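Local coordinates for protein tannase (Lactobacillus plantarum, PDB 3WA7) that hydrolyses the galloyl ester bonds of tannins, using an alpha/beta-hydrolase scaffold, at residues F132-K137 with T186-A191; L272-S277 with L434-Y439; D294-L299 with I426-A431. All coordinates share one frame; numbering follows the deposited sequence.

Interaction 1 of 3, residues F132-K137 with T186-A191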
ATOM      1  N   PHE A 132       2.080  -2.450 -12.578  1.00  6.22           N
ATOM      2  CA  PHE A 132       2.306  -2.940 -11.222  1.00  6.69           C
ATOM      3  C   PHE A 132       1.282  -3.966 -10.744  1.00  6.55           C
ATOM      4  O   PHE A 132       1.652  -4.997 -10.168  1.00  5.67           O
ATOM      5  CB  PHE A 132       2.403  -1.760 -10.234  1.00  6.10           C
ATOM      6  CG  PHE A 132       1.083  -1.123  -9.888  1.00  7.05           C
ATOM      7  CD1 PHE A 132       0.463  -1.396  -8.671  1.00  6.50           C
ATOM      8  CD2 PHE A 132       0.473  -0.227 -10.762  1.00  6.71           C
ATOM      9  CE1 PHE A 132      -0.744  -0.787  -8.324  1.00  6.87           C
ATOM     10  CE2 PHE A 132      -0.735   0.390 -10.430  1.00  6.84           C
ATOM     11  CZ  PHE A 132      -1.345   0.111  -9.208  1.00  7.87           C
ATOM     12  N   ILE A 133       0.002  -3.702 -10.991  1.00  5.87           N
ATOM     13  CA  ILE A 133      -1.044  -4.617 -10.558  1.00  6.06           C
ATOM     14  C   ILE A 133      -1.174  -5.814 -11.499  1.00  7.27           C
ATOM     15  O   ILE A 133      -1.568  -6.898 -11.077  1.00  5.82           O
ATOM     16  CB  ILE A 133      -2.402  -3.880 -10.402  1.00  6.31           C
ATOM     17  CG1 ILE A 133      -3.461  -4.840  -9.856  1.00  6.45           C
ATOM     18  CG2 ILE A 133      -2.833  -3.278 -11.727  1.00  7.38           C
ATOM     19  CD1 ILE A 133      -3.164  -5.363  -8.460  1.00  7.55           C
ATOM     20  N   VAL A 134      -0.830  -5.627 -12.772  1.00  6.19           N
ATOM     21  CA  VAL A 134      -0.875  -6.740 -13.713  1.00  5.41           C
ATOM     22  C   VAL A 134       0.175  -7.758 -13.261  1.00  6.62           C
ATOM     23  O   VAL A 134      -0.082  -8.966 -13.253  1.00  5.69           O
ATOM     24  CB  VAL A 134      -0.572  -6.275 -15.160  1.00  4.81           C
ATOM     25  CG1 VAL A 134      -0.309  -7.479 -16.062  1.00  5.91           C
ATOM     26  CG2 VAL A 134      -1.758  -5.490 -15.702  1.00  7.22           C
ATOM     27  N   ASP A 135       1.349  -7.271 -12.865  1.00  4.30           N
ATOM     28  CA  ASP A 135       2.411  -8.167 -12.405  1.00  6.18           C
ATOM     29  C   ASP A 135       2.040  -8.862 -11.099  1.00  5.68           C
ATOM     30  O   ASP A 135       2.315 -10.045 -10.926  1.00  5.63           O
ATOM     31  CB  ASP A 135       3.732  -7.415 -12.215  1.00  7.42           C
ATOM     32  CG  ASP A 135       4.458  -7.167 -13.526  1.00  8.56           C
ATOM     33  OD1 ASP A 135       4.074  -7.769 -14.553  1.00  8.17           O
ATOM     34  OD2 ASP A 135       5.423  -6.378 -13.525  1.00  7.01           O
HETATM   35  N   MSE A 136       1.425  -8.128 -10.176  1.00  5.69           N
HETATM   36  CA  MSE A 136       1.026  -8.728  -8.907  1.00  5.03           C
HETATM   37  C   MSE A 136       0.024  -9.851  -9.182  1.00  4.20           C
HETATM   38  O   MSE A 136       0.099 -10.926  -8.586  1.00  3.83           O
HETATM   39  CB  MSE A 136       0.394  -7.674  -7.991  1.00  6.42           C
HETATM   40  CG  MSE A 136       0.162  -8.151  -6.562  1.00  7.23           C
HETATM   41 SE   MSE A 136       1.815  -8.509  -5.609  1.00 15.29          SE
HETATM   42  CE  MSE A 136       1.792 -10.446  -5.658  1.00  8.00           C
ATOM     43  N   LYS A 137      -0.900  -9.605 -10.104  1.00  4.82           N
ATOM     44  CA  LYS A 137      -1.907 -10.603 -10.450  1.00  5.11           C
ATOM     45  C   LYS A 137      -1.285 -11.800 -11.161  1.00  5.61           C
ATOM     46  O   LYS A 137      -1.682 -12.944 -10.922  1.00  5.73           O
ATOM     47  CB  LYS A 137      -2.996  -9.978 -11.330  1.00  4.66           C
ATOM     48  CG  LYS A 137      -3.984  -9.098 -10.569  1.00  3.95           C
ATOM     49  CD  LYS A 137      -4.858  -8.277 -11.519  1.00  3.82           C
ATOM     50  CE  LYS A 137      -5.953  -7.528 -10.760  1.00  5.54           C
ATOM     51  NZ  LYS A 137      -6.943  -8.468 -10.163  1.00  6.90           N
ATOM     52  N   THR A 186      -3.135 -11.810 -20.727  1.00 11.60           N
ATOM     53  CA  THR A 186      -3.102 -12.711 -21.869  1.00 13.73           C
ATOM     54  C   THR A 186      -1.851 -12.438 -22.696  1.00 13.75           C
ATOM     55  O   THR A 186      -1.172 -13.368 -23.129  1.00 13.29           O
ATOM     56  CB  THR A 186      -4.347 -12.528 -22.762  1.00 14.85           C
ATOM     57  OG1 THR A 186      -5.514 -12.941 -22.041  1.00 16.39           O
ATOM     58  CG2 THR A 186      -4.220 -13.354 -24.040  1.00 15.59           C
ATOM     59  N   ALA A 187      -1.547 -11.159 -22.902  1.00 14.48           N
ATOM     60  CA  ALA A 187      -0.375 -10.762 -23.677  1.00 15.00           C
ATOM     61  C   ALA A 187       0.912 -11.277 -23.045  1.00 15.07           C
ATOM     62  O   ALA A 187       1.821 -11.726 -23.744  1.00 15.31           O
ATOM     63  CB  ALA A 187      -0.321  -9.242 -23.807  1.00 14.58           C
ATOM     64  N   LEU A 188       0.986 -11.210 -21.719  1.00 14.22           N
ATOM     65  CA  LEU A 188       2.166 -11.667 -20.991  1.00 13.41           C
ATOM     66  C   LEU A 188       2.257 -13.181 -20.935  1.00 13.14           C
ATOM     67  O   LEU A 188       3.322 -13.733 -20.659  1.00 13.11           O
ATOM     68  CB  LEU A 188       2.147 -11.141 -19.556  1.00 13.89           C
ATOM     69  CG  LEU A 188       2.366  -9.654 -19.305  1.00 14.91           C
ATOM     70  CD1 LEU A 188       2.181  -9.372 -17.817  1.00 15.13           C
ATOM     71  CD2 LEU A 188       3.758  -9.255 -19.757  1.00 11.39           C
ATOM     72  N   GLY A 189       1.139 -13.851 -21.182  1.00 11.82           N
ATOM     73  CA  GLY A 189       1.132 -15.299 -21.114  1.00 10.56           C
ATOM     74  C   GLY A 189       1.146 -15.738 -19.661  1.00 11.32           C
ATOM     75  O   GLY A 189       1.885 -16.644 -19.283  1.00 10.36           O
ATOM     76  N   ALA A 190       0.339 -15.078 -18.835  1.00 11.20           N
ATOM     77  CA  ALA A 190       0.263 -15.424 -17.421  1.00 11.55           C
ATOM     78  C   ALA A 190      -0.411 -16.785 -17.288  1.00 12.11           C
ATOM     79  O   ALA A 190      -1.101 -17.234 -18.203  1.00 12.68           O
ATOM     80  CB  ALA A 190      -0.527 -14.365 -16.661  1.00 12.76           C
ATOM     81  N   ALA A 191      -0.210 -17.439 -16.149  1.00 11.09           N
ATOM     82  CA  ALA A 191      -0.790 -18.757 -15.916  1.00 12.75           C
ATOM     83  C   ALA A 191      -2.311 -18.722 -15.953  1.00 12.75           C
ATOM     84  O   ALA A 191      -2.929 -17.736 -15.551  1.00 13.49           O
ATOM     85  CB  ALA A 191      -0.307 -19.313 -14.573  1.00 11.54           C
TER
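Leu188 overlaps Val134 through a single methyl: CD1 of Leu188 lies 3.6 Å from CG1 of Val134, the side chains meeting at a slant. With Val134 CG1 anti to the backbone N (chi1 167°), that methyl points out from helix 131-145 toward Leu188. The same CD1 passes the carboxylate of Asp135 at 4.1 Å from OD1, a van der Waals approach, the two side chains crossing at about a right angle. The polar business of Asp135 lies elsewhere: OD2 forms a salt bridge with Arg114 and OD1 accepts a hydrogen bond from Gln43, so the buried acid is satisfied while Leu188 packs against it. The patch is small, about 85 Å² in all, and apolar in its main contact. Gly189, with positive phi, is the C-prime residue of the Schellman motif that ends helix 182-188, and its N donates to Thr186 O (3.1 Å). Val134 also touches Ala184 and Leu185 of helix 182-188. Helix 164-174 packs against Phe132, Ile133 and Met136, a selenomethionine, while backbone bonds to Gln36 and His37 tie the turn at Leu188 and Gly189 to the segment between strands 22-33 and 44-50.

Interaction 2 of 3, residues L272-S277 with L434-Y439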
ATOM      1  N   LEU A 272     -19.787   9.993  -1.245  1.00  9.42           N
ATOM      2  CA  LEU A 272     -19.359   8.609  -1.029  1.00  8.54           C
ATOM      3  C   LEU A 272     -20.410   7.868  -0.212  1.00  9.91           C
ATOM      4  O   LEU A 272     -20.496   6.641  -0.250  1.00 10.11           O
ATOM      5  CB  LEU A 272     -18.026   8.555  -0.274  1.00  8.70           C
ATOM      6  CG  LEU A 272     -16.748   8.924  -1.033  1.00  8.28           C
ATOM      7  CD1 LEU A 272     -15.559   8.837  -0.083  1.00  8.93           C
ATOM      8  CD2 LEU A 272     -16.553   7.982  -2.214  1.00  8.40           C
ATOM      9  N   GLN A 273     -21.203   8.626   0.536  1.00  9.64           N
ATOM     10  CA  GLN A 273     -22.241   8.048   1.370  1.00 12.67           C
ATOM     11  C   GLN A 273     -21.671   7.062   2.386  1.00 11.99           C
ATOM     12  O   GLN A 273     -22.232   5.986   2.590  1.00 11.66           O
ATOM     13  CB  GLN A 273     -23.293   7.343   0.505  1.00 16.81           C
ATOM     14  CG  GLN A 273     -24.012   8.259  -0.473  1.00 24.03           C
ATOM     15  CD  GLN A 273     -24.622   9.468   0.204  1.00 27.65           C
ATOM     16  OE1 GLN A 273     -25.340   9.341   1.195  1.00 32.11           O
ATOM     17  NE2 GLN A 273     -24.344  10.652  -0.332  1.00 31.07           N
ATOM     18  N   LEU A 274     -20.548   7.419   3.006  1.00 10.27           N
ATOM     19  CA  LEU A 274     -19.953   6.562   4.026  1.00 11.01           C
ATOM     20  C   LEU A 274     -20.961   6.592   5.163  1.00 10.48           C
ATOM     21  O   LEU A 274     -21.568   7.628   5.419  1.00 11.79           O
ATOM     22  CB  LEU A 274     -18.616   7.125   4.507  1.00 12.69           C
ATOM     23  CG  LEU A 274     -17.498   7.274   3.475  1.00 13.17           C
ATOM     24  CD1 LEU A 274     -16.261   7.846   4.153  1.00 14.21           C
ATOM     25  CD2 LEU A 274     -17.186   5.923   2.850  1.00 14.44           C
ATOM     26  N   THR A 275     -21.144   5.471   5.847  1.00 12.49           N
ATOM     27  CA  THR A 275     -22.125   5.435   6.920  1.00 14.09           C
ATOM     28  C   THR A 275     -21.602   4.922   8.246  1.00 16.11           C
ATOM     29  O   THR A 275     -20.595   4.213   8.311  1.00 16.06           O
ATOM     30  CB  THR A 275     -23.330   4.559   6.526  1.00 15.09           C
ATOM     31  OG1 THR A 275     -22.894   3.210   6.338  1.00 16.18           O
ATOM     32  CG2 THR A 275     -23.952   5.058   5.234  1.00 16.68           C
ATOM     33  N   ALA A 276     -22.302   5.301   9.309  1.00 17.29           N
ATOM     34  CA  ALA A 276     -21.960   4.861  10.650  1.00 19.76           C
ATOM     35  C   ALA A 276     -22.596   3.482  10.772  1.00 22.71           C
ATOM     36  O   ALA A 276     -23.406   3.099   9.929  1.00 23.94           O
ATOM     37  CB  ALA A 276     -22.549   5.810  11.679  1.00 18.52           C
ATOM     38  N   SER A 277     -22.236   2.738  11.811  1.00 25.79           N
ATOM     39  CA  SER A 277     -22.785   1.401  12.003  1.00 28.00           C
ATOM     40  C   SER A 277     -24.312   1.388  11.991  1.00 28.62           C
ATOM     41  O   SER A 277     -24.924   0.350  11.740  1.00 29.43           O
ATOM     42  CB  SER A 277     -22.283   0.809  13.323  1.00 28.50           C
ATOM     43  OG  SER A 277     -22.727   1.580  14.424  1.00 30.60           O
ATOM     44  N   LEU A 434     -14.968  -0.433   3.545  1.00  7.00           N
ATOM     45  CA  LEU A 434     -14.865  -1.885   3.684  1.00  7.28           C
ATOM     46  C   LEU A 434     -15.891  -2.381   4.698  1.00 10.32           C
ATOM     47  O   LEU A 434     -16.603  -3.357   4.451  1.00  9.98           O
ATOM     48  CB  LEU A 434     -13.455  -2.280   4.135  1.00  6.63           C
ATOM     49  CG  LEU A 434     -12.381  -2.208   3.044  1.00  5.72           C
ATOM     50  CD1 LEU A 434     -10.990  -2.290   3.670  1.00  5.58           C
ATOM     51  CD2 LEU A 434     -12.597  -3.347   2.051  1.00  6.88           C
ATOM     52  N   GLU A 435     -15.966  -1.697   5.837  1.00  9.74           N
ATOM     53  CA  GLU A 435     -16.908  -2.063   6.888  1.00 13.09           C
ATOM     54  C   GLU A 435     -18.341  -1.938   6.376  1.00 12.11           C
ATOM     55  O   GLU A 435     -19.178  -2.809   6.621  1.00 12.40           O
ATOM     56  CB  GLU A 435     -16.714  -1.162   8.114  1.00 15.43           C
ATOM     57  CG  GLU A 435     -17.525  -1.585   9.341  1.00 22.15           C
ATOM     58  CD  GLU A 435     -19.009  -1.264   9.228  1.00 27.07           C
ATOM     59  OE1 GLU A 435     -19.802  -1.823  10.020  1.00 29.76           O
ATOM     60  OE2 GLU A 435     -19.389  -0.446   8.362  1.00 29.75           O
ATOM     61  N   ASN A 436     -18.612  -0.846   5.665  1.00 11.89           N
ATOM     62  CA  ASN A 436     -19.938  -0.582   5.118  1.00 11.29           C
ATOM     63  C   ASN A 436     -20.414  -1.679   4.180  1.00 11.78           C
ATOM     64  O   ASN A 436     -21.614  -1.923   4.066  1.00 11.58           O
ATOM     65  CB  ASN A 436     -19.947   0.740   4.344  1.00 10.05           C
ATOM     66  CG  ASN A 436     -19.967   1.954   5.247  1.00 10.52           C
ATOM     67  OD1 ASN A 436     -19.884   3.083   4.768  1.00  9.63           O
ATOM     68  ND2 ASN A 436     -20.082   1.734   6.553  1.00 10.50           N
ATOM     69  N   HIS A 437     -19.482  -2.328   3.491  1.00 10.78           N
ATOM     70  CA  HIS A 437     -19.867  -3.377   2.560  1.00 11.73           C
ATOM     71  C   HIS A 437     -19.738  -4.791   3.109  1.00 11.18           C
ATOM     72  O   HIS A 437     -19.780  -5.764   2.356  1.00 13.20           O
ATOM     73  CB  HIS A 437     -19.097  -3.223   1.245  1.00 11.27           C
ATOM     74  CG  HIS A 437     -19.543  -2.047   0.430  1.00 13.56           C
ATOM     75  ND1 HIS A 437     -19.138  -0.757   0.698  1.00 13.67           N
ATOM     76  CD2 HIS A 437     -20.410  -1.960  -0.608  1.00 12.95           C
ATOM     77  CE1 HIS A 437     -19.736   0.073  -0.138  1.00 13.66           C
ATOM     78  NE2 HIS A 437     -20.514  -0.630  -0.939  1.00 15.40           N
ATOM     79  N   GLY A 438     -19.583  -4.894   4.427  1.00  9.89           N
ATOM     80  CA  GLY A 438     -19.510  -6.193   5.072  1.00 11.25           C
ATOM     81  C   GLY A 438     -18.189  -6.935   5.121  1.00 12.16           C
ATOM     82  O   GLY A 438     -18.158  -8.098   5.529  1.00 13.00           O
ATOM     83  N   TYR A 439     -17.100  -6.293   4.718  1.00 10.51           N
ATOM     84  CA  TYR A 439     -15.806  -6.965   4.750  1.00  9.67           C
ATOM     85  C   TYR A 439     -15.135  -6.837   6.109  1.00 11.41           C
ATOM     86  O   TYR A 439     -15.349  -5.859   6.830  1.00 11.65           O
ATOM     87  CB  TYR A 439     -14.885  -6.404   3.662  1.00  9.73           C
ATOM     88  CG  TYR A 439     -15.436  -6.591   2.270  1.00  9.58           C
ATOM     89  CD1 TYR A 439     -16.059  -5.540   1.598  1.00  8.91           C
ATOM     90  CD2 TYR A 439     -15.378  -7.834   1.641  1.00 11.05           C
ATOM     91  CE1 TYR A 439     -16.610  -5.719   0.337  1.00 10.55           C
ATOM     92  CE2 TYR A 439     -15.932  -8.026   0.376  1.00 11.12           C
ATOM     93  CZ  TYR A 439     -16.545  -6.964  -0.269  1.00 10.86           C
ATOM     94  OH  TYR A 439     -17.096  -7.146  -1.517  1.00 13.28           O
TER
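Two hydrogen bonds join the side-chain amide of Asn436 to the backbone of Thr275, one through each end of the amide. Thr275 N donates to OD1 of Asn436 over 2.9 Å at an N-H...acceptor angle of 164°, reaching the oxygen from a direction tilted from the carbonyl plane. In return, ND2 of Asn436 donates to Thr275 O over 3.1 Å. This bond is just as straight; the acceptor lies in the amide plane of Asn436, but the donor stands above the carbonyl plane of Thr275. The amide thus reads the NH and CO of one residue, much as a neighbouring extended strand would, although 272-277 has no regular strand structure. A third bond fixes the amide's rotation from its own side, ND2 to OE2 of Glu435 at 2.9 Å, more bent at 142°. Asn436 holds its CG opposite its own carbonyl carbon (chi1 -76°), aiming the group at the loop from the last turn of helix 425-436. That helix closes in a Schellman motif with Gly438 as C-prime residue: Tyr439 N bonds to Leu434 O and Gly438 N to Glu435 O, just before strand 440-444 at the edge of the central sheet of the alpha/beta-hydrolase fold. With an alanine here the amide is gone, and Thr275 N and O would probably lose their mates, as would Glu435 OE2, leaving the loop less tightly held to the helix end. Van der Waals contact is lighter. CA of Leu274 comes within 3.6 Å of OD1 of Asn436, and the Thr275 hydroxyl sits beside the amide, OG1 being 3.4 Å from CG of Asn436. The side chain of Leu274 turns to the same helix, packing on Ile429, Ile432 and Met433.

Interaction 3 of 3, residues D294-L299 with I426-A431. With SO4 (sulfate ion), chain B.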
ATOM      1  N   ASP A 294     -14.994  14.755  12.718  1.00  6.12           N
ATOM      2  CA  ASP A 294     -15.039  14.221  14.079  1.00  7.72           C
ATOM      3  C   ASP A 294     -14.353  12.857  14.136  1.00  7.38           C
ATOM      4  O   ASP A 294     -13.656  12.541  15.102  1.00  7.39           O
ATOM      5  CB  ASP A 294     -16.491  14.052  14.550  1.00 10.37           C
ATOM      6  CG  ASP A 294     -17.146  15.361  14.967  1.00 13.57           C
ATOM      7  OD1 ASP A 294     -16.525  16.438  14.832  1.00 12.89           O
ATOM      8  OD2 ASP A 294     -18.302  15.303  15.438  1.00 16.26           O
ATOM      9  N   VAL A 295     -14.565  12.046  13.100  1.00  7.57           N
ATOM     10  CA  VAL A 295     -13.978  10.712  13.040  1.00  6.77           C
ATOM     11  C   VAL A 295     -12.460  10.783  12.999  1.00  7.63           C
ATOM     12  O   VAL A 295     -11.779  10.043  13.709  1.00  7.72           O
ATOM     13  CB  VAL A 295     -14.497   9.927  11.809  1.00  8.24           C
ATOM     14  CG1 VAL A 295     -13.797   8.578  11.705  1.00  6.59           C
ATOM     15  CG2 VAL A 295     -15.998   9.720  11.934  1.00  6.79           C
ATOM     16  N   VAL A 296     -11.925  11.672  12.167  1.00  5.70           N
ATOM     17  CA  VAL A 296     -10.480  11.822  12.073  1.00  6.93           C
ATOM     18  C   VAL A 296      -9.933  12.268  13.429  1.00  6.98           C
ATOM     19  O   VAL A 296      -8.947  11.724  13.919  1.00  6.54           O
ATOM     20  CB  VAL A 296     -10.091  12.861  11.002  1.00  6.47           C
ATOM     21  CG1 VAL A 296      -8.577  13.002  10.936  1.00  7.41           C
ATOM     22  CG2 VAL A 296     -10.643  12.436   9.652  1.00  5.91           C
ATOM     23  N   ARG A 297     -10.589  13.251  14.040  1.00  6.62           N
ATOM     24  CA  ARG A 297     -10.155  13.757  15.343  1.00  6.45           C
ATOM     25  C   ARG A 297     -10.171  12.640  16.384  1.00  6.63           C
ATOM     26  O   ARG A 297      -9.221  12.462  17.148  1.00  5.21           O
ATOM     27  CB  ARG A 297     -11.078  14.892  15.811  1.00  7.28           C
ATOM     28  CG  ARG A 297     -10.656  15.515  17.138  1.00  7.60           C
ATOM     29  CD  ARG A 297     -11.687  16.512  17.684  1.00  9.96           C
ATOM     30  NE  ARG A 297     -12.050  17.540  16.707  1.00 10.09           N
ATOM     31  CZ  ARG A 297     -13.218  17.582  16.070  1.00 12.78           C
ATOM     32  NH1 ARG A 297     -14.141  16.656  16.305  1.00 12.12           N
ATOM     33  NH2 ARG A 297     -13.464  18.550  15.198  1.00 12.46           N
ATOM     34  N   GLN A 298     -11.260  11.884  16.404  1.00  6.69           N
ATOM     35  CA  GLN A 298     -11.420  10.794  17.356  1.00  6.76           C
ATOM     36  C   GLN A 298     -10.415   9.662  17.163  1.00  7.48           C
ATOM     37  O   GLN A 298      -9.981   9.030  18.132  1.00  8.79           O
ATOM     38  CB  GLN A 298     -12.861  10.279  17.285  1.00  5.83           C
ATOM     39  CG  GLN A 298     -13.832  11.291  17.872  1.00  8.57           C
ATOM     40  CD  GLN A 298     -15.231  11.225  17.292  1.00  7.58           C
ATOM     41  OE1 GLN A 298     -16.076  12.058  17.618  1.00 13.33           O
ATOM     42  NE2 GLN A 298     -15.483  10.243  16.437  1.00  8.85           N
ATOM     43  N   LEU A 299     -10.037   9.409  15.917  1.00  6.36           N
ATOM     44  CA  LEU A 299      -9.076   8.358  15.628  1.00  7.76           C
ATOM     45  C   LEU A 299      -7.710   8.769  16.173  1.00  6.55           C
ATOM     46  O   LEU A 299      -6.954   7.938  16.672  1.00  8.21           O
ATOM     47  CB  LEU A 299      -9.004   8.120  14.120  1.00  9.14           C
ATOM     48  CG  LEU A 299      -8.261   6.876  13.639  1.00 13.25           C
ATOM     49  CD1 LEU A 299      -8.788   5.626  14.342  1.00 14.20           C
ATOM     50  CD2 LEU A 299      -8.453   6.760  12.138  1.00 14.80           C
ATOM     51  N   ILE A 426      -7.679   9.434   3.652  1.00  5.31           N
ATOM     52  CA  ILE A 426      -7.546   8.386   2.648  1.00  5.82           C
ATOM     53  C   ILE A 426      -7.682   6.968   3.225  1.00  5.67           C
ATOM     54  O   ILE A 426      -8.532   6.199   2.780  1.00  6.17           O
ATOM     55  CB  ILE A 426      -6.211   8.550   1.872  1.00  5.90           C
ATOM     56  CG1 ILE A 426      -6.278   9.818   1.008  1.00  5.56           C
ATOM     57  CG2 ILE A 426      -5.935   7.327   1.010  1.00  6.45           C
ATOM     58  CD1 ILE A 426      -7.384   9.804  -0.051  1.00  8.05           C
ATOM     59  N   PRO A 427      -6.847   6.594   4.212  1.00  5.94           N
ATOM     60  CA  PRO A 427      -7.014   5.236   4.745  1.00  5.02           C
ATOM     61  C   PRO A 427      -8.331   5.079   5.519  1.00  5.58           C
ATOM     62  O   PRO A 427      -8.907   3.993   5.572  1.00  4.58           O
ATOM     63  CB  PRO A 427      -5.779   5.050   5.630  1.00  5.44           C
ATOM     64  CG  PRO A 427      -5.452   6.453   6.062  1.00  3.76           C
ATOM     65  CD  PRO A 427      -5.662   7.247   4.793  1.00  5.83           C
ATOM     66  N   ILE A 428      -8.812   6.167   6.112  1.00  4.26           N
ATOM     67  CA  ILE A 428     -10.064   6.103   6.857  1.00  4.45           C
ATOM     68  C   ILE A 428     -11.236   5.803   5.918  1.00  4.48           C
ATOM     69  O   ILE A 428     -12.124   5.020   6.256  1.00  5.36           O
ATOM     70  CB  ILE A 428     -10.320   7.424   7.627  1.00  3.83           C
ATOM     71  CG1 ILE A 428      -9.287   7.559   8.754  1.00  4.77           C
ATOM     72  CG2 ILE A 428     -11.735   7.435   8.197  1.00  6.58           C
ATOM     73  CD1 ILE A 428      -9.287   8.915   9.443  1.00  6.03           C
ATOM     74  N   ILE A 429     -11.232   6.417   4.738  1.00  6.09           N
ATOM     75  CA  ILE A 429     -12.292   6.181   3.761  1.00  4.98           C
ATOM     76  C   ILE A 429     -12.301   4.709   3.358  1.00  4.98           C
ATOM     77  O   ILE A 429     -13.360   4.088   3.270  1.00  3.43           O
ATOM     78  CB  ILE A 429     -12.100   7.053   2.499  1.00  5.44           C
ATOM     79  CG1 ILE A 429     -12.450   8.511   2.818  1.00  5.08           C
ATOM     80  CG2 ILE A 429     -12.978   6.530   1.363  1.00  5.97           C
ATOM     81  CD1 ILE A 429     -12.094   9.487   1.706  1.00  6.30           C
ATOM     82  N   LEU A 430     -11.119   4.151   3.120  1.00  5.37           N
ATOM     83  CA  LEU A 430     -11.008   2.747   2.740  1.00  5.77           C
ATOM     84  C   LEU A 430     -11.545   1.847   3.854  1.00  5.33           C
ATOM     85  O   LEU A 430     -12.337   0.935   3.609  1.00  3.68           O
ATOM     86  CB  LEU A 430      -9.546   2.394   2.443  1.00  7.00           C
ATOM     87  CG  LEU A 430      -9.220   0.917   2.190  1.00  6.74           C
ATOM     88  CD1 LEU A 430     -10.044   0.381   1.028  1.00  8.07           C
ATOM     89  CD2 LEU A 430      -7.735   0.778   1.904  1.00  8.56           C
ATOM     90  N   ALA A 431     -11.116   2.113   5.082  1.00  6.76           N
ATOM     91  CA  ALA A 431     -11.554   1.317   6.221  1.00  7.05           C
ATOM     92  C   ALA A 431     -13.070   1.342   6.414  1.00  7.13           C
ATOM     93  O   ALA A 431     -13.693   0.305   6.647  1.00  7.52           O
ATOM     94  CB  ALA A 431     -10.856   1.798   7.489  1.00  7.48           C
TER
HETATM   95  S   SO4 B 501     -10.784  21.098  15.306  1.00 13.36           S
HETATM   96  O1  SO4 B 501     -10.439  20.042  16.276  1.00 14.72           O
HETATM   97  O2  SO4 B 501      -9.624  21.418  14.460  1.00 11.17           O
HETATM   98  O3  SO4 B 501     -11.901  20.643  14.459  1.00 14.36           O
HETATM   99  O4  SO4 B 501     -11.196  22.313  16.039  1.00 17.84           O
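Ile428 carries the whole of the 426-431 side of this contact, meeting three side chains of segment 294-299. Its CD1 reaches CD2 of Leu299 at 3.6 Å, the two branches pointing at each other tip to tip. CD2 of Leu299 also lies against Ile428 CG1, so the methyl bears on the last two carbons of the isoleucine. Val296 comes across at about a right angle, its CG2 3.8 Å from Ile428 CD1, and Val295 CG1 touches the other branch, CG2 of Ile428, more loosely at 4.2 Å. Ile428 sets CG1 opposite its carbonyl carbon (chi1 -69°), which sends the long branch to Val296 and Leu299 and leaves CG2 to Val295. Further out, Phe443 of strand 440-444 touches both Leu299 and Ile428, while Trp218 packs on Val296. Beyond the apolar patch Arg297 makes a salt bridge, NH1 to Asp294 OD1 at 2.8 Å, with the carboxylate oxygen met from above its plane. Its NE and NH2 each donate to a sulfate oxygen, NH2 to O3 at 2.7 Å; Arg293, Leu332 N and Ser333 N also bind this ion, which probably came from the crystallisation liquor. The axes of segments 294-299 and 426-431 cross at 103° and come within 11.2 Å, an almost perpendicular helix-on-helix packing that sets helix 291-309 against helix 425-436 of the alpha/beta-hydrolase core.

From the N terminus, interaction 1 comes first: it closes a loop with 48 residues between its segments, from helix 131-145 to the end of helix 182-188, and is complete before either of the others opens. Interaction 2 then opens after helix 252-271 and closes only at the end of helix 425-436. Interaction 3 is nested inside that loop, running from helix 291-309 to the same helix 425-436. Interactions 2 and 3 touch, Leu272 packing on Ile429, with centres about 12 Å apart; interaction 1 lies about 33 Å, centre to centre, from interaction 3. Together the nested pair tie the segment 272-277 and helix 291-309 to one core helix.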